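Putative peptidyl-arginine deiminase (Chlorobium tepidum, PDB 1XKN) is a putative deiminase of the guanidino-group-modifying superfamily that probably hydrolyses the guanidino group of agmatine or of arginine in peptides. Local coordinates at residues L47-T52 with E321-D326; A41-Q46 with V295-T300; G124-P129 with N177-P182; W94-G99 with H217-A222. All coordinates share one frame; numbering follows the deposited sequence.

How the interactions relate
Interactions 1 and 2 hold the same elements: helix 36-50 lies along a sheet in which strands 295-300 and 321-326 are parallel neighbours, and the centres of the two interactions are about 4 Å apart. Interaction 2 is the buried, apolar portion, while interaction 1, nearer the surface, relies on a long salt bridge. Interaction 4 belongs to the centre of the chain, where buried carboxylates, an imidazole and a water meet. Interaction 3 is partly buried, lies on the far side of the chain centre from interactions 1 and 2, and joins the end region of short helix 122-125 to a loop by polar groups. It touches interaction 4 where Arg180 NH1 approaches His217 NE2, and Glu156 bonds to both of those side chains.

Interaction 1: L47-T52 with E321-D326; sequences LSRSET and EVVGID
Arg49 reaches from helix 36-50 to Glu321 on strand 321-326, an edge strand, within this chain, of its sheet in an alpha/beta fold, consistent with the propeller of the guanidino-group-modifying enzymes. The joint is small, 78 Å² in all, and unevenly built. The more enclosed part is the NH1 end of the guanidinium, beside Val323, although even there Val323 CG2, at the edge of the group, only approaches to 4.4 Å from Arg49 NH1. Gln46 OE1, one turn earlier on the helix, gives NH1 its stronger hydrogen bond. A bend at chi3 (59°) lets an otherwise stretched arginine chain bring both terminal nitrogens to the strand. The loose side is the salt bridge itself, which lies at the surface, on the exposed Glu321, and is long by the usual measure. Guanidinium and carboxylate planes stand 88° apart, so the two groups cannot form the flat, doubly bonded pair in which each nitrogen has its own oxygen. Instead one oxygen serves both: Arg49 NH1 makes a weak bond to Glu321 OE2 at 3.4 Å, and Arg49 NH2, with the acceptor 15° out of the guanidinium plane, meets the syn lone pair of Glu321 OE2 at 3.3 Å.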
loop_
_atom_site.group_PDB
_atom_site.type_symbol
_atom_site.label_atom_id
_atom_site.label_comp_id
_atom_site.label_asym_id
_atom_site.label_seq_id
_atom_site.Cartn_x
_atom_site.Cartn_y
_atom_site.Cartn_z
ATOM N N LEU A 47 -9.724 10.952 2.415
ATOM C CA LEU A 47 -9.895 9.820 3.314
ATOM C C LEU A 47 -10.866 10.130 4.446
ATOM O O LEU A 47 -11.641 9.264 4.858
ATOM C CB LEU A 47 -8.551 9.393 3.904
ATOM C CG LEU A 47 -7.560 8.760 2.928
ATOM C CD1 LEU A 47 -6.213 8.603 3.607
ATOM C CD2 LEU A 47 -8.085 7.417 2.448
ATOM N N SER A 48 -10.834 11.365 4.943
ATOM C CA SER A 48 -11.715 11.748 6.045
ATOM C C SER A 48 -13.189 11.757 5.642
ATOM O O SER A 48 -14.067 11.779 6.499
ATOM C CB SER A 48 -11.312 13.118 6.619
ATOM O OG SER A 48 -11.588 14.180 5.726
ATOM N N ARG A 49 -13.458 11.737 4.342
ATOM C CA ARG A 49 -14.834 11.715 3.861
ATOM C C ARG A 49 -15.384 10.303 4.034
ATOM O O ARG A 49 -16.595 10.096 4.143
ATOM C CB ARG A 49 -14.885 12.084 2.377
ATOM C CG ARG A 49 -14.440 13.495 2.052
ATOM C CD ARG A 49 -14.473 13.712 0.549
ATOM N NE ARG A 49 -15.813 13.485 0.012
ATOM C CZ ARG A 49 -16.062 12.942 -1.175
ATOM N NH1 ARG A 49 -15.058 12.563 -1.956
ATOM N NH2 ARG A 49 -17.314 12.776 -1.584
ATOM N N SER A 50 -14.469 9.341 4.080
ATOM C CA SER A 50 -14.811 7.929 4.174
ATOM C C SER A 50 -14.678 7.273 5.544
ATOM O O SER A 50 -15.529 6.474 5.944
ATOM C CB SER A 50 -13.945 7.154 3.175
ATOM O OG SER A 50 -14.058 5.756 3.351
ATOM N N GLU A 51 -13.613 7.608 6.263
ATOM C CA GLU A 51 -13.373 6.978 7.548
ATOM C C GLU A 51 -12.383 7.774 8.387
ATOM O O GLU A 51 -11.936 8.856 7.992
ATOM C CB GLU A 51 -12.819 5.565 7.305
ATOM C CG GLU A 51 -11.429 5.561 6.641
ATOM C CD GLU A 51 -11.256 4.490 5.575
ATOM O OE1 GLU A 51 -10.186 3.840 5.546
ATOM O OE2 GLU A 51 -12.175 4.306 4.745
ATOM N N THR A 52 -12.055 7.226 9.552
ATOM C CA THR A 52 -11.098 7.836 10.466
ATOM C C THR A 52 -9.725 7.824 9.807
ATOM O O THR A 52 -9.363 6.863 9.118
ATOM C CB THR A 52 -11.009 7.038 11.781
ATOM O OG1 THR A 52 -12.292 7.025 12.422
ATOM C CG2 THR A 52 -9.981 7.661 12.715
ATOM N N GLU A 321 -16.800 5.668 -4.767
ATOM C CA GLU A 321 -16.552 6.794 -5.660
ATOM C C GLU A 321 -15.060 6.827 -5.968
ATOM O O GLU A 321 -14.243 7.005 -5.064
ATOM C CB GLU A 321 -16.956 8.125 -5.021
ATOM C CG GLU A 321 -16.815 9.295 -5.995
ATOM C CD GLU A 321 -16.831 10.649 -5.320
ATOM O OE1 GLU A 321 -16.755 11.666 -6.044
ATOM O OE2 GLU A 321 -16.911 10.701 -4.074
ATOM N N VAL A 322 -14.702 6.654 -7.236
ATOM C CA VAL A 322 -13.296 6.673 -7.629
ATOM C C VAL A 322 -12.850 8.112 -7.869
ATOM O O VAL A 322 -13.342 8.782 -8.777
ATOM C CB VAL A 322 -13.053 5.828 -8.900
ATOM C CG1 VAL A 322 -11.576 5.877 -9.284
ATOM C CG2 VAL A 322 -13.481 4.388 -8.652
ATOM N N VAL A 323 -11.914 8.574 -7.044
ATOM C CA VAL A 323 -11.409 9.945 -7.117
ATOM C C VAL A 323 -9.919 10.019 -7.420
ATOM O O VAL A 323 -9.119 9.298 -6.826
ATOM C CB VAL A 323 -11.658 10.682 -5.780
ATOM C CG1 VAL A 323 -11.073 12.082 -5.827
ATOM C CG2 VAL A 323 -13.144 10.733 -5.490
ATOM N N GLY A 324 -9.552 10.904 -8.340
ATOM C CA GLY A 324 -8.155 11.062 -8.681
ATOM C C GLY A 324 -7.480 12.116 -7.823
ATOM O O GLY A 324 -8.114 13.072 -7.373
ATOM N N ILE A 325 -6.193 11.920 -7.572
ATOM C CA ILE A 325 -5.395 12.866 -6.800
ATOM C C ILE A 325 -4.112 13.045 -7.599
ATOM O O ILE A 325 -3.399 12.076 -7.859
ATOM C CB ILE A 325 -5.067 12.324 -5.386
ATOM C CG1 ILE A 325 -6.357 12.227 -4.562
ATOM C CG2 ILE A 325 -4.054 13.239 -4.693
ATOM C CD1 ILE A 325 -6.166 11.710 -3.143
ATOM N N ASP A 326 -3.836 14.279 -8.013
ATOM C CA ASP A 326 -2.642 14.561 -8.798
ATOM C C ASP A 326 -1.386 14.248 -8.005
ATOM O O ASP A 326 -1.126 14.853 -6.962
ATOM C CB ASP A 326 -2.633 16.027 -9.249
ATOM C CG ASP A 326 -1.377 16.391 -10.026
ATOM O OD1 ASP A 326 -0.864 15.535 -10.779
ATOM O OD2 ASP A 326 -0.911 17.544 -9.895
#

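Interaction 2: A41-Q46 with V295-T300; sequences AELAYQ and VVLVPT
Gln46 and Leu297 mark the closest approach of the two backbones, with their CA atoms 8.0 Å apart. The axes of helix segment 41-46 and strand 295-300 come within 10.4 Å and run nearly antiparallel, at 162° between their chain directions. This is the layered packing of a helix on a sheet face, as expected for an alpha/beta fold. Val295 and Leu297, two residues apart on the strand, present their side chains to the helix, whereas the intervening Val296 points elsewhere and Val298 packs on helix 305-316 instead. Leu297 contributes the largest share of the contact, and its two methyls divide the work. CD1 meets Leu43 CD1 at 3.4 Å, tighter than an ordinary van der Waals contact. CD2 rests against the first side-chain carbon of the glutamine, 3.8 Å from Gln46 CB, with Gln46 CG a little farther off. Leu43 gets there because its CG lies opposite the backbone N (chi1 168°), which swings the branch toward the sheet although its CB does not aim there. At the other end, Val295 CG2 makes a loose approach to the carbonyl, 4.3 Å from Gln46 O. Gln46 folds at chi2 (-55°), and its OE1 accepts from Arg49 NH1, so the amide oxygen is bonded back to its own helix. No hydrogen bond spans the two segments, and three of the four touching residues are buried. The chemistry implies that this helix is held to this strand by methyl and methylene packing, with the glutamine oxygen bonded back to the helix.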
loop_
_atom_site.group_PDB
_atom_site.type_symbol
_atom_site.label_atom_id
_atom_site.label_comp_id
_atom_site.label_asym_id
_atom_site.label_seq_id
_atom_site.Cartn_x
_atom_site.Cartn_y
_atom_site.Cartn_z
ATOM N N ALA A 41 -2.387 16.602 2.438
ATOM C CA ALA A 41 -3.585 17.240 2.975
ATOM C C ALA A 41 -4.783 16.848 2.115
ATOM O O ALA A 41 -5.863 16.568 2.633
ATOM C CB ALA A 41 -3.420 18.755 2.989
ATOM N N GLU A 42 -4.587 16.819 0.798
ATOM C CA GLU A 42 -5.658 16.444 -0.117
ATOM C C GLU A 42 -6.050 14.991 0.130
ATOM O O GLU A 42 -7.232 14.653 0.173
ATOM C CB GLU A 42 -5.210 16.624 -1.571
ATOM C CG GLU A 42 -6.289 16.278 -2.590
ATOM C CD GLU A 42 -5.873 16.583 -4.016
ATOM O OE1 GLU A 42 -6.690 16.354 -4.933
ATOM O OE2 GLU A 42 -4.733 17.052 -4.221
ATOM N N LEU A 43 -5.042 14.137 0.292
ATOM C CA LEU A 43 -5.261 12.720 0.544
ATOM C C LEU A 43 -5.994 12.512 1.864
ATOM O O LEU A 43 -6.971 11.764 1.931
ATOM C CB LEU A 43 -3.918 11.988 0.572
ATOM C CG LEU A 43 -3.900 10.549 1.093
ATOM C CD1 LEU A 43 -4.827 9.674 0.268
ATOM C CD2 LEU A 43 -2.471 10.021 1.036
ATOM N N ALA A 44 -5.521 13.175 2.915
ATOM C CA ALA A 44 -6.144 13.056 4.227
ATOM C C ALA A 44 -7.593 13.523 4.167
ATOM O O ALA A 44 -8.475 12.904 4.765
ATOM C CB ALA A 44 -5.367 13.870 5.256
ATOM N N TYR A 45 -7.843 14.606 3.434
ATOM C CA TYR A 45 -9.198 15.125 3.301
ATOM C C TYR A 45 -10.102 14.101 2.628
ATOM O O TYR A 45 -11.176 13.784 3.139
ATOM C CB TYR A 45 -9.215 16.421 2.489
ATOM C CG TYR A 45 -10.614 16.855 2.112
ATOM C CD1 TYR A 45 -11.522 17.280 3.083
ATOM C CD2 TYR A 45 -11.043 16.805 0.785
ATOM C CE1 TYR A 45 -12.826 17.641 2.738
ATOM C CE2 TYR A 45 -12.342 17.163 0.434
ATOM C CZ TYR A 45 -13.226 17.580 1.415
ATOM O OH TYR A 45 -14.509 17.932 1.070
ATOM N N GLN A 46 -9.674 13.585 1.478
ATOM C CA GLN A 46 -10.480 12.592 0.777
ATOM C C GLN A 46 -10.745 11.395 1.688
ATOM O O GLN A 46 -11.859 10.880 1.737
ATOM C CB GLN A 46 -9.783 12.130 -0.509
ATOM C CG GLN A 46 -9.836 13.134 -1.651
ATOM C CD GLN A 46 -11.254 13.565 -1.994
ATOM O OE1 GLN A 46 -12.181 12.760 -1.968
ATOM N NE2 GLN A 46 -11.421 14.838 -2.331
ATOM N N VAL A 295 -14.514 5.356 -0.969
ATOM C CA VAL A 295 -13.847 5.878 -2.149
ATOM C C VAL A 295 -12.588 5.108 -2.489
ATOM O O VAL A 295 -12.024 4.401 -1.656
ATOM C CB VAL A 295 -13.444 7.364 -1.955
ATOM C CG1 VAL A 295 -14.681 8.225 -1.746
ATOM C CG2 VAL A 295 -12.504 7.500 -0.759
ATOM N N VAL A 296 -12.171 5.235 -3.742
ATOM C CA VAL A 296 -10.943 4.623 -4.209
ATOM C C VAL A 296 -10.153 5.822 -4.702
ATOM O O VAL A 296 -10.638 6.596 -5.529
ATOM C CB VAL A 296 -11.190 3.630 -5.361
ATOM C CG1 VAL A 296 -9.859 3.043 -5.834
ATOM C CG2 VAL A 296 -12.110 2.509 -4.882
ATOM N N LEU A 297 -8.951 5.990 -4.165
ATOM C CA LEU A 297 -8.107 7.118 -4.524
ATOM C C LEU A 297 -7.034 6.670 -5.500
ATOM O O LEU A 297 -6.199 5.828 -5.184
ATOM C CB LEU A 297 -7.485 7.713 -3.258
ATOM C CG LEU A 297 -8.523 8.076 -2.182
ATOM C CD1 LEU A 297 -7.817 8.592 -0.940
ATOM C CD2 LEU A 297 -9.491 9.116 -2.722
ATOM N N VAL A 298 -7.069 7.249 -6.693
ATOM C CA VAL A 298 -6.135 6.892 -7.748
ATOM C C VAL A 298 -5.158 8.012 -8.067
ATOM O O VAL A 298 -5.552 9.167 -8.235
ATOM C CB VAL A 298 -6.903 6.543 -9.035
ATOM C CG1 VAL A 298 -5.947 6.042 -10.101
ATOM C CG2 VAL A 298 -7.967 5.508 -8.723
ATOM N N PRO A 299 -3.859 7.689 -8.145
ATOM C CA PRO A 299 -2.895 8.744 -8.460
ATOM C C PRO A 299 -3.027 9.118 -9.937
ATOM O O PRO A 299 -3.186 8.241 -10.786
ATOM C CB PRO A 299 -1.552 8.088 -8.141
ATOM C CG PRO A 299 -1.797 6.645 -8.469
ATOM C CD PRO A 299 -3.183 6.400 -7.904
ATOM N N THR A 300 -2.992 10.412 -10.243
ATOM C CA THR A 300 -3.088 10.849 -11.630
ATOM C C THR A 300 -1.840 11.627 -12.017
ATOM O O THR A 300 -1.171 12.220 -11.162
ATOM C CB THR A 300 -4.353 11.693 -11.903
ATOM O OG1 THR A 300 -4.392 12.822 -11.026
ATOM C CG2 THR A 300 -5.604 10.842 -11.707
#

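Interaction 3: G124-P129 with N177-P182; sequences GGKYEP and NPNRNP
Asn179 faces Gly124 because its CG sits between the backbone N and the carbonyl carbon (chi1 68°), bringing the flat amide over the glycine, with Asn179 CG 3.7 Å from Gly124 CA. Arg180 folds back at chi2 (-50°), and Lys126 turns its last bond (chi4 65°), so that both cationic ends gather near the same amide. The absence of a side chain at Gly124 permits a close approach: its CA also makes a CH...O contact with Asn179 O at 3.5 Å, and its amide N lies 3.7 Å above one face of the Arg180 guanidinium, displaced from the middle of the group. At the edge of that guanidinium, close to its plane, Arg180 NH2 gives a hydrogen bond to Asn179 OD1 at 2.8 Å, fixing the amide's rotation. Asn179 ND2 then lies on the Lys126 side, where Asp215 and a water take its N-H groups. The water bridges the segments, accepting from Lys126 NZ at 3.1 Å and weakly from Asn179 ND2 at 3.0 Å, and donating to Gly124 O. No direct hydrogen bond crosses the contact. Asp215 probably offsets the two positive charges: its OD2 pairs with both Lys126 NZ and Arg180 NH2, while Arg180 NE pairs with Glu156. Asn179 is itself set within its own loop: Asn177 OD1 accepts from Asn179 N at 2.8 Å, two residues on. That bond defines an Asx turn, here positioning an asparagine in a polar junction between the end region of short helix 122-125 and the loop 177-182, around a shared carboxylate.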
loop_
_atom_site.group_PDB
_atom_site.type_symbol
_atom_site.label_atom_id
_atom_site.label_comp_id
_atom_site.label_asym_id
_atom_site.label_seq_id
_atom_site.Cartn_x
_atom_site.Cartn_y
_atom_site.Cartn_z
ATOM N N GLY A 124 15.897 -2.270 0.986
ATOM C CA GLY A 124 17.203 -2.857 0.742
ATOM C C GLY A 124 18.374 -1.981 1.142
ATOM O O GLY A 124 19.457 -2.085 0.565
ATOM N N GLY A 125 18.155 -1.116 2.128
ATOM C CA GLY A 125 19.207 -0.237 2.607
ATOM C C GLY A 125 19.589 0.896 1.672
ATOM O O GLY A 125 20.769 1.224 1.547
ATOM N N LYS A 126 18.599 1.501 1.022
ATOM C CA LYS A 126 18.854 2.604 0.103
ATOM C C LYS A 126 18.751 3.954 0.804
ATOM O O LYS A 126 19.209 4.970 0.281
ATOM C CB LYS A 126 17.864 2.572 -1.063
ATOM C CG LYS A 126 18.029 1.396 -2.012
ATOM C CD LYS A 126 17.129 1.564 -3.229
ATOM C CE LYS A 126 17.305 0.425 -4.223
ATOM N NZ LYS A 126 16.872 -0.881 -3.656
ATOM N N TYR A 127 18.144 3.956 1.987
ATOM C CA TYR A 127 17.961 5.174 2.765
ATOM C C TYR A 127 18.379 4.916 4.210
ATOM O O TYR A 127 18.476 3.768 4.639
ATOM C CB TYR A 127 16.487 5.605 2.719
ATOM C CG TYR A 127 15.981 5.932 1.326
ATOM C CD1 TYR A 127 16.090 7.223 0.803
ATOM C CD2 TYR A 127 15.410 4.945 0.519
ATOM C CE1 TYR A 127 15.644 7.522 -0.486
ATOM C CE2 TYR A 127 14.962 5.235 -0.773
ATOM C CZ TYR A 127 15.083 6.524 -1.267
ATOM O OH TYR A 127 14.651 6.815 -2.543
ATOM N N GLU A 128 18.636 5.986 4.954
ATOM C CA GLU A 128 19.037 5.873 6.354
ATOM C C GLU A 128 18.925 7.213 7.067
ATOM O O GLU A 128 19.161 8.264 6.473
ATOM C CB GLU A 128 20.476 5.359 6.455
ATOM C CG GLU A 128 20.585 3.875 6.759
ATOM C CD GLU A 128 21.994 3.346 6.599
ATOM O OE1 GLU A 128 22.924 3.913 7.217
ATOM O OE2 GLU A 128 22.176 2.357 5.854
ATOM N N PRO A 129 18.548 7.191 8.354
ATOM C CA PRO A 129 18.236 5.984 9.123
ATOM C C PRO A 129 16.788 5.552 8.933
ATOM O O PRO A 129 15.973 6.300 8.392
ATOM C CB PRO A 129 18.515 6.418 10.554
ATOM C CG PRO A 129 18.031 7.829 10.543
ATOM C CD PRO A 129 18.611 8.366 9.241
ATOM N N ASN A 177 14.988 -10.587 -3.862
ATOM C CA ASN A 177 16.194 -9.777 -3.992
ATOM C C ASN A 177 17.038 -10.006 -2.740
ATOM O O ASN A 177 16.546 -9.893 -1.617
ATOM C CB ASN A 177 15.858 -8.284 -4.117
ATOM C CG ASN A 177 17.077 -7.443 -4.472
ATOM O OD1 ASN A 177 18.128 -7.561 -3.846
ATOM N ND2 ASN A 177 16.936 -6.588 -5.477
ATOM N N PRO A 178 18.321 -10.351 -2.919
ATOM C CA PRO A 178 19.213 -10.593 -1.780
ATOM C C PRO A 178 19.326 -9.437 -0.786
ATOM O O PRO A 178 19.746 -9.644 0.355
ATOM C CB PRO A 178 20.548 -10.905 -2.453
ATOM C CG PRO A 178 20.124 -11.585 -3.712
ATOM C CD PRO A 178 18.983 -10.711 -4.186
ATOM N N ASN A 179 18.956 -8.228 -1.204
ATOM C CA ASN A 179 19.059 -7.081 -0.307
ATOM C C ASN A 179 17.962 -7.010 0.750
ATOM O O ASN A 179 17.992 -6.136 1.618
ATOM C CB ASN A 179 19.115 -5.752 -1.086
ATOM C CG ASN A 179 17.817 -5.415 -1.808
ATOM O OD1 ASN A 179 16.746 -5.905 -1.461
ATOM N ND2 ASN A 179 17.914 -4.544 -2.809
ATOM N N ARG A 180 17.003 -7.928 0.701
ATOM C CA ARG A 180 15.936 -7.909 1.696
ATOM C C ARG A 180 16.217 -8.891 2.831
ATOM O O ARG A 180 16.420 -8.482 3.978
ATOM C CB ARG A 180 14.584 -8.215 1.043
ATOM C CG ARG A 180 14.090 -7.131 0.073
ATOM C CD ARG A 180 14.147 -5.736 0.697
ATOM N NE ARG A 180 13.179 -4.810 0.107
ATOM C CZ ARG A 180 13.280 -4.263 -1.100
ATOM N NH1 ARG A 180 12.335 -3.437 -1.533
ATOM N NH2 ARG A 180 14.325 -4.525 -1.872
ATOM N N ASN A 181 16.230 -10.180 2.509
ATOM C CA ASN A 181 16.499 -11.220 3.500
ATOM C C ASN A 181 17.610 -12.124 2.972
ATOM O O ASN A 181 17.360 -13.231 2.496
ATOM C CB ASN A 181 15.231 -12.034 3.767
ATOM C CG ASN A 181 14.101 -11.185 4.309
ATOM O OD1 ASN A 181 13.150 -10.853 3.596
ATOM N ND2 ASN A 181 14.207 -10.813 5.577
ATOM N N PRO A 182 18.864 -11.653 3.054
ATOM C CA PRO A 182 20.039 -12.391 2.585
ATOM C C PRO A 182 20.097 -13.869 2.964
ATOM O O PRO A 182 20.438 -14.715 2.138
ATOM C CB PRO A 182 21.202 -11.613 3.199
ATOM C CG PRO A 182 20.693 -10.225 3.240
ATOM C CD PRO A 182 19.262 -10.392 3.702
HETATM O O HOH W 1 19.553 -2.001 -2.691
#

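Interaction 4: W94-G99 with H217-A222; sequences WCRDHG and HVDDMA
Arg96 and Asp97, on the short helix 95-98, face Asp219 and His217 in a contact whose centre is about 4 Å from the centre of the chain, consistent with the polar middle of an alpha/beta propeller, where this superfamily has its active site. The segment starts at Trp94, the N-cap residue, whose carbonyl O accepts from the backbone N of both Asp97 and His98 and so sets the first turn. Arg96 comes next, bent at chi2 (62°) and again at chi3, which turns the guanidinium away from Asp219 to its salt bridge with Glu343. Its CG passes 4.0 Å from Asp219 OD2, the two chains running by each other in opposite senses. Asp97 makes the closer meeting. Its carboxylate stands 88° to the imidazole plane, and Asp97 OD1 comes to the ring's edge, 3.0 Å from His217 CE1, in plane but without a hydrogen bond. Each group is held by others: Trp123 NE1 donates to Asp97 OD1, Gly158 N to Asp97 OD2, and His217 NE2 is bonded to Glu156. The two buried carboxylates of Asp97 and Asp219, their OD2 atoms 5.2 Å apart, are joined by a water that donates to Asp97 OD2 at 2.9 Å and to Asp219 OD2 at 2.9 Å, the latter oxygen also bonded to His338 ND1.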
loop_
_atom_site.group_PDB
_atom_site.type_symbol
_atom_site.label_atom_id
_atom_site.label_comp_id
_atom_site.label_asym_id
_atom_site.label_seq_id
_atom_site.Cartn_x
_atom_site.Cartn_y
_atom_site.Cartn_z
ATOM N N TRP A 94 6.458 6.466 3.854
ATOM C CA TRP A 94 5.967 5.243 3.224
ATOM C C TRP A 94 5.282 4.293 4.204
ATOM O O TRP A 94 5.750 3.175 4.461
ATOM C CB TRP A 94 7.127 4.556 2.509
ATOM C CG TRP A 94 7.942 5.536 1.704
ATOM C CD1 TRP A 94 9.284 5.769 1.814
ATOM C CD2 TRP A 94 7.462 6.439 0.694
ATOM N NE1 TRP A 94 9.667 6.760 0.942
ATOM C CE2 TRP A 94 8.571 7.188 0.243
ATOM C CE3 TRP A 94 6.203 6.688 0.130
ATOM C CZ2 TRP A 94 8.462 8.170 -0.748
ATOM C CZ3 TRP A 94 6.092 7.667 -0.861
ATOM C CH2 TRP A 94 7.220 8.396 -1.288
ATOM N N CYS A 95 4.150 4.751 4.726
ATOM C CA CYS A 95 3.366 3.999 5.700
ATOM C C CYS A 95 2.942 2.620 5.190
ATOM O O CYS A 95 2.725 1.701 5.977
ATOM C CB CYS A 95 2.131 4.815 6.103
ATOM S SG CYS A 95 1.395 4.304 7.676
ATOM N N ARG A 96 2.814 2.476 3.876
ATOM C CA ARG A 96 2.425 1.192 3.302
ATOM C C ARG A 96 3.490 0.141 3.597
ATOM O O ARG A 96 3.177 -1.007 3.921
ATOM C CB ARG A 96 2.255 1.321 1.784
ATOM C CG ARG A 96 2.068 -0.006 1.050
ATOM C CD ARG A 96 0.801 -0.710 1.501
ATOM N NE ARG A 96 -0.359 0.170 1.390
ATOM C CZ ARG A 96 -1.583 -0.153 1.791
ATOM N NH1 ARG A 96 -2.575 0.719 1.663
ATOM N NH2 ARG A 96 -1.814 -1.347 2.320
ATOM N N ASP A 97 4.750 0.551 3.495
ATOM C CA ASP A 97 5.874 -0.357 3.696
ATOM C C ASP A 97 6.369 -0.544 5.133
ATOM O O ASP A 97 6.776 -1.647 5.497
ATOM C CB ASP A 97 7.026 0.085 2.790
ATOM C CG ASP A 97 6.657 0.019 1.318
ATOM O OD1 ASP A 97 7.394 0.592 0.494
ATOM O OD2 ASP A 97 5.633 -0.621 0.988
ATOM N N HIS A 98 6.332 0.511 5.945
ATOM C CA HIS A 98 6.797 0.412 7.329
ATOM C C HIS A 98 5.631 0.380 8.318
ATOM O O HIS A 98 5.808 0.063 9.498
ATOM C CB HIS A 98 7.744 1.589 7.660
ATOM C CG HIS A 98 7.068 2.928 7.742
ATOM N ND1 HIS A 98 7.477 4.016 6.999
ATOM C CD2 HIS A 98 6.040 3.363 8.509
ATOM C CE1 HIS A 98 6.732 5.064 7.308
ATOM N NE2 HIS A 98 5.852 4.694 8.221
ATOM N N GLY A 99 4.440 0.691 7.811
ATOM C CA GLY A 99 3.233 0.756 8.626
ATOM C C GLY A 99 2.659 -0.513 9.232
ATOM O O GLY A 99 3.108 -1.619 8.937
ATOM N N HIS A 217 8.157 -3.497 -6.562
ATOM C CA HIS A 217 6.949 -3.663 -5.753
ATOM C C HIS A 217 5.749 -4.011 -6.616
ATOM O O HIS A 217 5.503 -3.384 -7.647
ATOM C CB HIS A 217 6.631 -2.396 -4.969
ATOM C CG HIS A 217 7.205 -2.387 -3.590
ATOM N ND1 HIS A 217 6.943 -1.383 -2.684
ATOM C CD2 HIS A 217 8.030 -3.257 -2.962
ATOM C CE1 HIS A 217 7.582 -1.636 -1.555
ATOM N NE2 HIS A 217 8.249 -2.767 -1.698
ATOM N N VAL A 218 4.990 -5.002 -6.171
ATOM C CA VAL A 218 3.818 -5.440 -6.903
ATOM C C VAL A 218 2.767 -4.336 -6.942
ATOM O O VAL A 218 2.040 -4.207 -7.928
ATOM C CB VAL A 218 3.213 -6.719 -6.262
ATOM C CG1 VAL A 218 2.564 -6.396 -4.922
ATOM C CG2 VAL A 218 2.217 -7.358 -7.214
ATOM N N ASP A 219 2.706 -3.512 -5.897
ATOM C CA ASP A 219 1.692 -2.460 -5.863
ATOM C C ASP A 219 1.898 -1.315 -6.859
ATOM O O ASP A 219 1.207 -0.299 -6.800
ATOM C CB ASP A 219 1.485 -1.935 -4.427
ATOM C CG ASP A 219 2.539 -0.936 -3.979
ATOM O OD1 ASP A 219 3.589 -0.813 -4.634
ATOM O OD2 ASP A 219 2.302 -0.264 -2.943
ATOM N N ASP A 220 2.845 -1.475 -7.779
ATOM C CA ASP A 220 3.051 -0.470 -8.819
ATOM C C ASP A 220 2.685 -1.153 -10.133
ATOM O O ASP A 220 2.869 -0.587 -11.211
ATOM C CB ASP A 220 4.513 -0.003 -8.890
ATOM C CG ASP A 220 4.831 1.100 -7.896
ATOM O OD1 ASP A 220 3.918 1.870 -7.542
ATOM O OD2 ASP A 220 6.007 1.207 -7.486
HETATM N N MSE A 221 2.128 -2.360 -10.038
HETATM C CA MSE A 221 1.816 -3.132 -11.236
HETATM C C MSE A 221 0.523 -3.960 -11.258
HETATM O O MSE A 221 -0.272 -3.849 -12.188
HETATM C CB MSE A 221 3.016 -4.044 -11.510
HETATM C CG MSE A 221 2.914 -4.946 -12.714
HETATM SE SE MSE A 221 4.625 -5.795 -13.002
HETATM C CE MSE A 221 4.735 -6.790 -11.353
ATOM N N ALA A 222 0.329 -4.798 -10.243
ATOM C CA ALA A 222 -0.839 -5.667 -10.181
ATOM C C ALA A 222 -1.494 -5.640 -8.807
ATOM O O ALA A 222 -0.807 -5.590 -7.781
ATOM C CB ALA A 222 -0.436 -7.087 -10.545
HETATM O O HOH W 2 4.422 0.805 -1.282
#